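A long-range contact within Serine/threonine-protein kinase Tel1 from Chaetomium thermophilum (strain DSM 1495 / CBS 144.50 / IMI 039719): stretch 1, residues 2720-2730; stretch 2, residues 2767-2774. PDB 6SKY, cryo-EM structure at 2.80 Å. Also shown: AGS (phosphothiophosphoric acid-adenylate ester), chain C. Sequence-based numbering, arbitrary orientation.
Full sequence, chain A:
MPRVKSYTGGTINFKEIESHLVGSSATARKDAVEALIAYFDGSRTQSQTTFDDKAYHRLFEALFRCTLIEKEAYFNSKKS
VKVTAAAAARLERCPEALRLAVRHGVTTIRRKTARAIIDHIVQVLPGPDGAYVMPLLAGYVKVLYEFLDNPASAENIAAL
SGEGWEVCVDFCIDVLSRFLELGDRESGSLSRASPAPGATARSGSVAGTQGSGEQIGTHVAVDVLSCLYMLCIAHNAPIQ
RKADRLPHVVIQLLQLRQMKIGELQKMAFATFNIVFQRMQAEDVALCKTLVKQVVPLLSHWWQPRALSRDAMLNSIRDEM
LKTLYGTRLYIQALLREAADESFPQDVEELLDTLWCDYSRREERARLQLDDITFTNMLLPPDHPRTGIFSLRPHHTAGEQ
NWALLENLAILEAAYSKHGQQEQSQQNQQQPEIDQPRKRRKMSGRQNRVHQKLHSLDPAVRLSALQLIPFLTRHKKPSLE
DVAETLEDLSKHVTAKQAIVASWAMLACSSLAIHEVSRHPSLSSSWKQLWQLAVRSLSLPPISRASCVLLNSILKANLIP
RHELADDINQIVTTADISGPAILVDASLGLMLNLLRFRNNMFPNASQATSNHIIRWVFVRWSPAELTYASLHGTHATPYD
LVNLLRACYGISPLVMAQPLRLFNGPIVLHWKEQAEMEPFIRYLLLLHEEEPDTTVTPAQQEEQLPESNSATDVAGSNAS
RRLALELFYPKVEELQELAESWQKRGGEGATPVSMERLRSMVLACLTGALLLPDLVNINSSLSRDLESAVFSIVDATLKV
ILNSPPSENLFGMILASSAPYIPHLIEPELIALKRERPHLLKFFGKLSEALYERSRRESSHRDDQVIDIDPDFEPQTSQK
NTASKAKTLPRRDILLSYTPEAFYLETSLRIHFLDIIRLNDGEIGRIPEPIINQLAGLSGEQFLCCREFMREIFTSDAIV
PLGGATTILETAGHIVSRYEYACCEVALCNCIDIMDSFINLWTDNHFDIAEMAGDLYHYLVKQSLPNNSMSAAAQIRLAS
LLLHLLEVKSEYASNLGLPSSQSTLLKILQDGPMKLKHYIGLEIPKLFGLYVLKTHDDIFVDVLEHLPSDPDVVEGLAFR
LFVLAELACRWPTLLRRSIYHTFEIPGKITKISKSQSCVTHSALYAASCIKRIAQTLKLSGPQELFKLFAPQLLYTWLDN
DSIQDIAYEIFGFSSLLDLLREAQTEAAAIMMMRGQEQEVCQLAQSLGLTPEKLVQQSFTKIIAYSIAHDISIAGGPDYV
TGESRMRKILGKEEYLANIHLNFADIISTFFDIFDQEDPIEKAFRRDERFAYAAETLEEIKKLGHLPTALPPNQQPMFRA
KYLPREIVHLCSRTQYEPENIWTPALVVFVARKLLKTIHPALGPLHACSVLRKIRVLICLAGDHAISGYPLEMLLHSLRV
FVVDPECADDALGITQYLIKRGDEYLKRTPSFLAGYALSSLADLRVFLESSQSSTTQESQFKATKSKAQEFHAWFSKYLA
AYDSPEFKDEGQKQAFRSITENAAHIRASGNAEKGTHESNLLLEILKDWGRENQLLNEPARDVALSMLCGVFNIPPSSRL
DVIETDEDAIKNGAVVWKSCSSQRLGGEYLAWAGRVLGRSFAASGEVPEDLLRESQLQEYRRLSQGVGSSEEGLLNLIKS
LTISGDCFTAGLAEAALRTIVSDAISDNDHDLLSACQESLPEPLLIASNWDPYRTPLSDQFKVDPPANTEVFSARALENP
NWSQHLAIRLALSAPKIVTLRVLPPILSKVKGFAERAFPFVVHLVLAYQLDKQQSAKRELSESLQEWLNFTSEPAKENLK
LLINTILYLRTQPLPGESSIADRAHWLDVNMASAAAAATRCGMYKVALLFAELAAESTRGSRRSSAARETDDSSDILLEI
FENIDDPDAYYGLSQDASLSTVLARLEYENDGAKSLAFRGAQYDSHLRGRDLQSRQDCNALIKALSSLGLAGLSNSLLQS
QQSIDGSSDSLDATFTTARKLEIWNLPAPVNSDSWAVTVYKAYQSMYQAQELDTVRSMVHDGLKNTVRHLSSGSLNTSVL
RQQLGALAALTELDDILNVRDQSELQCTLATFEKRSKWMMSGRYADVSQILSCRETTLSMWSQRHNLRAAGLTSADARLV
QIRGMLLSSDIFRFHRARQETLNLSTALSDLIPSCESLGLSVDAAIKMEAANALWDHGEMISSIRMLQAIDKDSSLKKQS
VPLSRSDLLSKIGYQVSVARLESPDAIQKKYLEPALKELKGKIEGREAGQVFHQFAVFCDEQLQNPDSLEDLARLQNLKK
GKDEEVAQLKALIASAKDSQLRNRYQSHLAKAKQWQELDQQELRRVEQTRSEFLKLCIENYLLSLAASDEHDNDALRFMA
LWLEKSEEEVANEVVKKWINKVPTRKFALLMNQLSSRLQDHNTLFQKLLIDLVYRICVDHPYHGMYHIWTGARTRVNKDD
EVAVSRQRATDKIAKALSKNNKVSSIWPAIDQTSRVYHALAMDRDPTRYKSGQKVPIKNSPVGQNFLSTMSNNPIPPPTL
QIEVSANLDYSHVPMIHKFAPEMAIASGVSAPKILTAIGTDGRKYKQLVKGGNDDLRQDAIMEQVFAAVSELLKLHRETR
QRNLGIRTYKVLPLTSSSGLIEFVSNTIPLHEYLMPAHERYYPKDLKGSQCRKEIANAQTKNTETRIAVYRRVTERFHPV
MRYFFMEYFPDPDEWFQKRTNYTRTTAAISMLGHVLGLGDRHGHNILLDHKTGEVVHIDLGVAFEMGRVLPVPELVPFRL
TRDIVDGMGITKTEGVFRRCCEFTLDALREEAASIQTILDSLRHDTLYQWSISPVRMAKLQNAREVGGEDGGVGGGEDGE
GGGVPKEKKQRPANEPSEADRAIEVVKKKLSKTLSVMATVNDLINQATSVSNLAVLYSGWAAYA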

ATOM      1  N   VAL A2720      25.051  13.937  31.230  1.00 24.59           N
ATOM      2  CA  VAL A2720      26.370  14.379  30.799  1.00 24.59           C
ATOM      3  C   VAL A2720      26.893  13.531  29.651  1.00 24.59           C
ATOM      4  O   VAL A2720      28.083  13.573  29.342  1.00 24.59           O
ATOM      5  CB  VAL A2720      27.375  14.334  31.958  1.00 24.59           C
ATOM      6  CG1 VAL A2720      26.961  15.256  33.054  1.00 24.59           C
ATOM      7  CG2 VAL A2720      27.494  12.940  32.462  1.00 24.59           C
ATOM      8  N   MET A2721      26.033  12.748  29.013  1.00 25.26           N
ATOM      9  CA  MET A2721      26.538  11.801  28.029  1.00 25.26           C
ATOM     10  C   MET A2721      27.028  12.496  26.771  1.00 25.26           C
ATOM     11  O   MET A2721      27.910  11.978  26.080  1.00 25.26           O
ATOM     12  CB  MET A2721      25.461  10.784  27.696  1.00 25.26           C
ATOM     13  CG  MET A2721      25.891   9.689  26.765  1.00 25.26           C
ATOM     14  SD  MET A2721      27.098   8.589  27.475  1.00 25.26           S
ATOM     15  CE  MET A2721      27.675   7.796  25.991  1.00 25.26           C
ATOM     16  N   ARG A2722      26.503  13.682  26.477  1.00 30.83           N
ATOM     17  CA  ARG A2722      26.915  14.399  25.282  1.00 30.83           C
ATOM     18  C   ARG A2722      28.385  14.767  25.306  1.00 30.83           C
ATOM     19  O   ARG A2722      28.950  15.078  24.258  1.00 30.83           O
ATOM     20  CB  ARG A2722      26.082  15.655  25.115  1.00 30.83           C
ATOM     21  CG  ARG A2722      26.413  16.723  26.089  1.00 30.83           C
ATOM     22  CD  ARG A2722      25.369  17.787  26.058  1.00 30.83           C
ATOM     23  NE  ARG A2722      25.568  18.773  27.105  1.00 30.83           N
ATOM     24  CZ  ARG A2722      25.147  18.628  28.350  1.00 30.83           C
ATOM     25  NH1 ARG A2722      25.369  19.576  29.237  1.00 30.83           N
ATOM     26  NH2 ARG A2722      24.516  17.529  28.709  1.00 30.83           N
ATOM     27  N   TYR A2723      29.019  14.735  26.468  1.00 28.51           N
ATOM     28  CA  TYR A2723      30.435  15.027  26.546  1.00 28.51           C
ATOM     29  C   TYR A2723      31.305  13.843  26.186  1.00 28.51           C
ATOM     30  O   TYR A2723      32.459  14.052  25.819  1.00 28.51           O
ATOM     31  CB  TYR A2723      30.792  15.511  27.938  1.00 28.51           C
ATOM     32  CG  TYR A2723      30.235  16.867  28.232  1.00 28.51           C
ATOM     33  CD1 TYR A2723      29.181  17.029  29.100  1.00 28.51           C
ATOM     34  CD2 TYR A2723      30.755  17.987  27.626  1.00 28.51           C
ATOM     35  CE1 TYR A2723      28.674  18.259  29.365  1.00 28.51           C
ATOM     36  CE2 TYR A2723      30.251  19.222  27.884  1.00 28.51           C
ATOM     37  CZ  TYR A2723      29.211  19.354  28.752  1.00 28.51           C
ATOM     38  OH  TYR A2723      28.703  20.599  29.012  1.00 28.51           O
ATOM     39  N   PHE A2724      30.792  12.615  26.263  1.00 37.14           N
ATOM     40  CA  PHE A2724      31.611  11.472  25.885  1.00 37.14           C
ATOM     41  C   PHE A2724      32.203  11.670  24.506  1.00 37.14           C
ATOM     42  O   PHE A2724      33.348  11.298  24.249  1.00 37.14           O
ATOM     43  CB  PHE A2724      30.792  10.183  25.926  1.00 37.14           C
ATOM     44  CG  PHE A2724      31.555   8.966  25.489  1.00 37.14           C
ATOM     45  CD1 PHE A2724      32.325   8.265  26.380  1.00 37.14           C
ATOM     46  CD2 PHE A2724      31.504   8.531  24.185  1.00 37.14           C
ATOM     47  CE1 PHE A2724      33.021   7.175  25.985  1.00 37.14           C
ATOM     48  CE2 PHE A2724      32.206   7.442  23.787  1.00 37.14           C
ATOM     49  CZ  PHE A2724      32.961   6.762  24.686  1.00 37.14           C
ATOM     50  N   PHE A2725      31.443  12.278  23.611  1.00 37.14           N
ATOM     51  CA  PHE A2725      31.883  12.476  22.247  1.00 37.14           C
ATOM     52  C   PHE A2725      32.698  13.736  22.082  1.00 37.14           C
ATOM     53  O   PHE A2725      33.541  13.799  21.191  1.00 37.14           O
ATOM     54  CB  PHE A2725      30.674  12.502  21.315  1.00 37.14           C
ATOM     55  CG  PHE A2725      29.872  11.255  21.368  1.00 37.14           C
ATOM     56  CD1 PHE A2725      30.253  10.153  20.648  1.00 37.14           C
ATOM     57  CD2 PHE A2725      28.768  11.162  22.179  1.00 37.14           C
ATOM     58  CE1 PHE A2725      29.543   9.003  20.720  1.00 37.14           C
ATOM     59  CE2 PHE A2725      28.059  10.008  22.250  1.00 37.14           C
ATOM     60  CZ  PHE A2725      28.447   8.933  21.516  1.00 37.14           C
ATOM     61  N   MET A2726      32.489  14.732  22.929  1.00 32.96           N
ATOM     62  CA  MET A2726      33.254  15.958  22.810  1.00 32.96           C
ATOM     63  C   MET A2726      34.639  15.842  23.409  1.00 32.96           C
ATOM     64  O   MET A2726      35.478  16.706  23.155  1.00 32.96           O
ATOM     65  CB  MET A2726      32.505  17.110  23.467  1.00 32.96           C
ATOM     66  CG  MET A2726      31.404  17.671  22.622  1.00 32.96           C
ATOM     67  SD  MET A2726      30.347  18.784  23.542  1.00 32.96           S
ATOM     68  CE  MET A2726      29.058  19.076  22.341  1.00 32.96           C
ATOM     69  N   GLU A2727      34.908  14.801  24.180  1.00 31.48           N
ATOM     70  CA  GLU A2727      36.205  14.638  24.798  1.00 31.48           C
ATOM     71  C   GLU A2727      36.942  13.404  24.326  1.00 31.48           C
ATOM     72  O   GLU A2727      38.067  13.172  24.766  1.00 31.48           O
ATOM     73  CB  GLU A2727      36.070  14.611  26.320  1.00 31.48           C
ATOM     74  CG  GLU A2727      35.651  13.305  26.886  1.00 31.48           C
ATOM     75  CD  GLU A2727      35.394  13.390  28.364  1.00 31.48           C
ATOM     76  OE1 GLU A2727      34.699  14.330  28.795  1.00 31.48           O
ATOM     77  OE2 GLU A2727      35.898  12.523  29.101  1.00 31.48           O
ATOM     78  N   TYR A2728      36.351  12.607  23.449  1.00 29.75           N
ATOM     79  CA  TYR A2728      37.087  11.566  22.758  1.00 29.75           C
ATOM     80  C   TYR A2728      37.237  11.840  21.277  1.00 29.75           C
ATOM     81  O   TYR A2728      38.109  11.247  20.645  1.00 29.75           O
ATOM     82  CB  TYR A2728      36.412  10.203  22.947  1.00 29.75           C
ATOM     83  CG  TYR A2728      36.667   9.582  24.291  1.00 29.75           C
ATOM     84  CD1 TYR A2728      37.810   8.847  24.526  1.00 29.75           C
ATOM     85  CD2 TYR A2728      35.773   9.735  25.326  1.00 29.75           C
ATOM     86  CE1 TYR A2728      38.050   8.286  25.744  1.00 29.75           C
ATOM     87  CE2 TYR A2728      36.006   9.180  26.548  1.00 29.75           C
ATOM     88  CZ  TYR A2728      37.144   8.455  26.753  1.00 29.75           C
ATOM     89  OH  TYR A2728      37.377   7.893  27.980  1.00 29.75           O
ATOM     90  N   PHE A2729      36.422  12.732  20.719  1.00 30.04           N
ATOM     91  CA  PHE A2729      36.487  13.087  19.305  1.00 30.04           C
ATOM     92  C   PHE A2729      36.309  14.592  19.185  1.00 30.04           C
ATOM     93  O   PHE A2729      35.186  15.090  19.077  1.00 30.04           O
ATOM     94  CB  PHE A2729      35.424  12.346  18.495  1.00 30.04           C
ATOM     95  CG  PHE A2729      35.216  10.922  18.917  1.00 30.04           C
ATOM     96  CD1 PHE A2729      36.093   9.934  18.534  1.00 30.04           C
ATOM     97  CD2 PHE A2729      34.136  10.570  19.692  1.00 30.04           C
ATOM     98  CE1 PHE A2729      35.895   8.636  18.929  1.00 30.04           C
ATOM     99  CE2 PHE A2729      33.944   9.270  20.087  1.00 30.04           C
ATOM    100  CZ  PHE A2729      34.820   8.310  19.705  1.00 30.04           C
ATOM    101  N   PRO A2730      37.403  15.358  19.209  1.00 33.52           N
ATOM    102  CA  PRO A2730      37.283  16.815  19.090  1.00 33.52           C
ATOM    103  C   PRO A2730      37.174  17.332  17.663  1.00 33.52           C
ATOM    104  O   PRO A2730      36.832  18.505  17.478  1.00 33.52           O
ATOM    105  CB  PRO A2730      38.568  17.322  19.755  1.00 33.52           C
ATOM    106  CG  PRO A2730      39.155  16.137  20.442  1.00 33.52           C
ATOM    107  CD  PRO A2730      38.750  14.971  19.644  1.00 33.52           C
TER
HETATM  108  PG  AGS C3001      27.672  -7.244  39.082  1.00 40.14           P
HETATM  109  S1G AGS C3001      26.520  -5.708  38.745  1.00 40.14           S
HETATM  110  O2G AGS C3001      27.270  -8.429  38.166  1.00 40.14           O
HETATM  111  O3G AGS C3001      27.542  -7.677  40.567  1.00 40.14           O
HETATM  112  PB  AGS C3001      29.657  -6.765  37.323  1.00 40.14           P
HETATM  113  O1B AGS C3001      28.542  -6.404  36.430  1.00 40.14           O
HETATM  114  O2B AGS C3001      30.802  -5.758  37.380  1.00 40.14           O
HETATM  115  O3B AGS C3001      29.157  -6.895  38.805  1.00 40.14           O
HETATM  116  PA  AGS C3001      31.789  -8.255  36.466  1.00 40.14           P
HETATM  117  O1A AGS C3001      32.586  -8.691  37.617  1.00 40.14           O
HETATM  118  O2A AGS C3001      31.858  -9.182  35.253  1.00 40.14           O
HETATM  119  O3A AGS C3001      30.264  -8.135  36.842  1.00 40.14           O
HETATM  120  O5' AGS C3001      32.271  -6.812  36.095  1.00 40.14           O
HETATM  121  C5' AGS C3001      33.617  -6.634  35.636  1.00 40.14           C
HETATM  122  C4' AGS C3001      33.769  -5.268  35.028  1.00 40.14           C
HETATM  123  O4' AGS C3001      34.261  -5.400  33.682  1.00 40.14           O
HETATM  124  C3' AGS C3001      32.490  -4.450  34.917  1.00 40.14           C
HETATM  125  O3' AGS C3001      32.761  -3.059  35.021  1.00 40.14           O
HETATM  126  C2' AGS C3001      31.965  -4.827  33.534  1.00 40.14           C
HETATM  127  O2' AGS C3001      31.242  -3.753  32.952  1.00 40.14           O
HETATM  128  C1' AGS C3001      33.250  -5.079  32.747  1.00 40.14           C
HETATM  129  N9  AGS C3001      33.142  -6.178  31.801  1.00 40.14           N
HETATM  130  C8  AGS C3001      32.464  -7.351  31.977  1.00 40.14           C
HETATM  131  N7  AGS C3001      32.539  -8.168  30.958  1.00 40.14           N
HETATM  132  C5  AGS C3001      33.325  -7.484  30.048  1.00 40.14           C
HETATM  133  C6  AGS C3001      33.777  -7.807  28.757  1.00 40.14           C
HETATM  134  N6  AGS C3001      33.493  -8.953  28.137  1.00 40.14           N
HETATM  135  N1  AGS C3001      34.544  -6.903  28.119  1.00 40.14           N
HETATM  136  C2  AGS C3001      34.833  -5.755  28.735  1.00 40.14           C
HETATM  137  N3  AGS C3001      34.463  -5.340  29.947  1.00 40.14           N
HETATM  138  C4  AGS C3001      33.704  -6.256  30.554  1.00 40.14           C
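Stretch 2 2767-2774: LLDHKTGE

How do the two backbones meet? Stretch 1 carries a weakly bonded helix over about 2722-2726, while stretch 2 finishes a strand at Asp-2769 and then turns back, Gly-2773 N donating to Asp-2769 O (2.8 Å) and Asp-2769 N to Glu-2774 O (2.9 Å). The CA atoms of Tyr-2728 and His-2770 lie 6.8 Å apart, those of Phe-2725 and Gly-2773 7.8 Å, so these pairs run in opposite order. No hydrogen bond links the stretches, so their direct contacts are packing.

What does the strand offer stretch 1? Leu-2768 points toward stretch 1 and sets CD1 over one face of the Phe-2724 ring, 4.2 Å from its centroid; Leu-2768 CD2 meets Met-2721 CE at 3.7 Å.

Where does His-2770 fit? His-2770 CB sits 3.7 Å from Phe-2724 CZ and also lies over the face of the Tyr-2728 ring, 3.8 Å from Tyr-2728 CD1. The imidazole runs nearly parallel to that phenol ring, planes at 4°, but is slid aside, with centroids 5.1 Å apart and little overlap.

How is the turn itself met? Phe-2729 reaches its backbone, with CE1 3.8 Å from His-2770 O, and the edge of Phe-2725 brings CE1 to 4.2 Å from Gly-2773 O. Glycine suits this position: with phi at 87°, a CB would jam against the preceding carbonyl oxygen.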

ATOM      1  N   LEU A2767      28.755  -1.313  27.201  1.00 26.66           N
ATOM      2  CA  LEU A2767      30.099  -0.797  27.020  1.00 26.66           C
ATOM      3  C   LEU A2767      30.102   0.224  25.900  1.00 26.66           C
ATOM      4  O   LEU A2767      29.412   0.052  24.900  1.00 26.66           O
ATOM      5  CB  LEU A2767      31.073  -1.924  26.686  1.00 26.66           C
ATOM      6  CG  LEU A2767      31.025  -3.193  27.525  1.00 26.66           C
ATOM      7  CD1 LEU A2767      31.903  -4.226  26.911  1.00 26.66           C
ATOM      8  CD2 LEU A2767      31.461  -2.914  28.920  1.00 26.66           C
ATOM      9  N   LEU A2768      30.883   1.279  26.066  1.00 21.27           N
ATOM     10  CA  LEU A2768      31.043   2.320  25.067  1.00 21.27           C
ATOM     11  C   LEU A2768      32.385   2.140  24.389  1.00 21.27           C
ATOM     12  O   LEU A2768      33.421   2.197  25.049  1.00 21.27           O
ATOM     13  CB  LEU A2768      30.969   3.698  25.709  1.00 21.27           C
ATOM     14  CG  LEU A2768      29.719   4.011  26.502  1.00 21.27           C
ATOM     15  CD1 LEU A2768      29.956   5.222  27.351  1.00 21.27           C
ATOM     16  CD2 LEU A2768      28.601   4.245  25.541  1.00 21.27           C
ATOM     17  N   ASP A2769      32.365   1.918  23.085  1.00 25.17           N
ATOM     18  CA  ASP A2769      33.581   1.785  22.298  1.00 25.17           C
ATOM     19  C   ASP A2769      34.083   3.176  21.947  1.00 25.17           C
ATOM     20  O   ASP A2769      33.474   3.871  21.136  1.00 25.17           O
ATOM     21  CB  ASP A2769      33.292   0.966  21.047  1.00 25.17           C
ATOM     22  CG  ASP A2769      34.526   0.666  20.244  1.00 25.17           C
ATOM     23  OD1 ASP A2769      35.640   0.871  20.743  1.00 25.17           O
ATOM     24  OD2 ASP A2769      34.388   0.218  19.096  1.00 25.17           O
ATOM     25  N   HIS A2770      35.188   3.600  22.552  1.00 28.03           N
ATOM     26  CA  HIS A2770      35.686   4.944  22.319  1.00 28.03           C
ATOM     27  C   HIS A2770      36.674   5.018  21.171  1.00 28.03           C
ATOM     28  O   HIS A2770      37.502   5.927  21.138  1.00 28.03           O
ATOM     29  CB  HIS A2770      36.295   5.527  23.593  1.00 28.03           C
ATOM     30  CG  HIS A2770      37.449   4.755  24.142  1.00 28.03           C
ATOM     31  ND1 HIS A2770      37.517   4.374  25.462  1.00 28.03           N
ATOM     32  CD2 HIS A2770      38.595   4.325  23.567  1.00 28.03           C
ATOM     33  CE1 HIS A2770      38.648   3.725  25.672  1.00 28.03           C
ATOM     34  NE2 HIS A2770      39.319   3.680  24.537  1.00 28.03           N
ATOM     35  N   LYS A2771      36.605   4.085  20.230  1.00 29.25           N
ATOM     36  CA  LYS A2771      37.270   4.223  18.946  1.00 29.25           C
ATOM     37  C   LYS A2771      36.301   4.352  17.790  1.00 29.25           C
ATOM     38  O   LYS A2771      36.626   5.005  16.803  1.00 29.25           O
ATOM     39  CB  LYS A2771      38.183   3.027  18.677  1.00 29.25           C
ATOM     40  CG  LYS A2771      39.354   2.923  19.608  1.00 29.25           C
ATOM     41  CD  LYS A2771      40.248   4.129  19.501  1.00 29.25           C
ATOM     42  CE  LYS A2771      41.344   4.076  20.539  1.00 29.25           C
ATOM     43  NZ  LYS A2771      42.111   5.349  20.599  1.00 29.25           N
ATOM     44  N   THR A2772      35.127   3.738  17.890  1.00 26.07           N
ATOM     45  CA  THR A2772      34.113   3.799  16.856  1.00 26.07           C
ATOM     46  C   THR A2772      32.814   4.429  17.318  1.00 26.07           C
ATOM     47  O   THR A2772      31.959   4.715  16.479  1.00 26.07           O
ATOM     48  CB  THR A2772      33.816   2.396  16.321  1.00 26.07           C
ATOM     49  OG1 THR A2772      33.603   1.511  17.417  1.00 26.07           O
ATOM     50  CG2 THR A2772      34.970   1.893  15.531  1.00 26.07           C
ATOM     51  N   GLY A2773      32.636   4.649  18.609  1.00 26.03           N
ATOM     52  CA  GLY A2773      31.465   5.312  19.114  1.00 26.03           C
ATOM     53  C   GLY A2773      30.282   4.420  19.394  1.00 26.03           C
ATOM     54  O   GLY A2773      29.308   4.891  19.973  1.00 26.03           O
ATOM     55  N   GLU A2774      30.334   3.152  19.030  1.00 23.54           N
ATOM     56  CA  GLU A2774      29.173   2.295  19.174  1.00 23.54           C
ATOM     57  C   GLU A2774      29.140   1.612  20.531  1.00 23.54           C
ATOM     58  O   GLU A2774      30.137   1.542  21.241  1.00 23.54           O
ATOM     59  CB  GLU A2774      29.142   1.261  18.068  1.00 23.54           C
ATOM     60  CG  GLU A2774      30.451   0.724  17.683  1.00 23.54           C
ATOM     61  CD  GLU A2774      30.464   0.327  16.239  1.00 23.54           C
ATOM     62  OE1 GLU A2774      29.546   0.749  15.513  1.00 23.54           O
ATOM     63  OE2 GLU A2774      31.383  -0.403  15.823  1.00 23.54           O
TER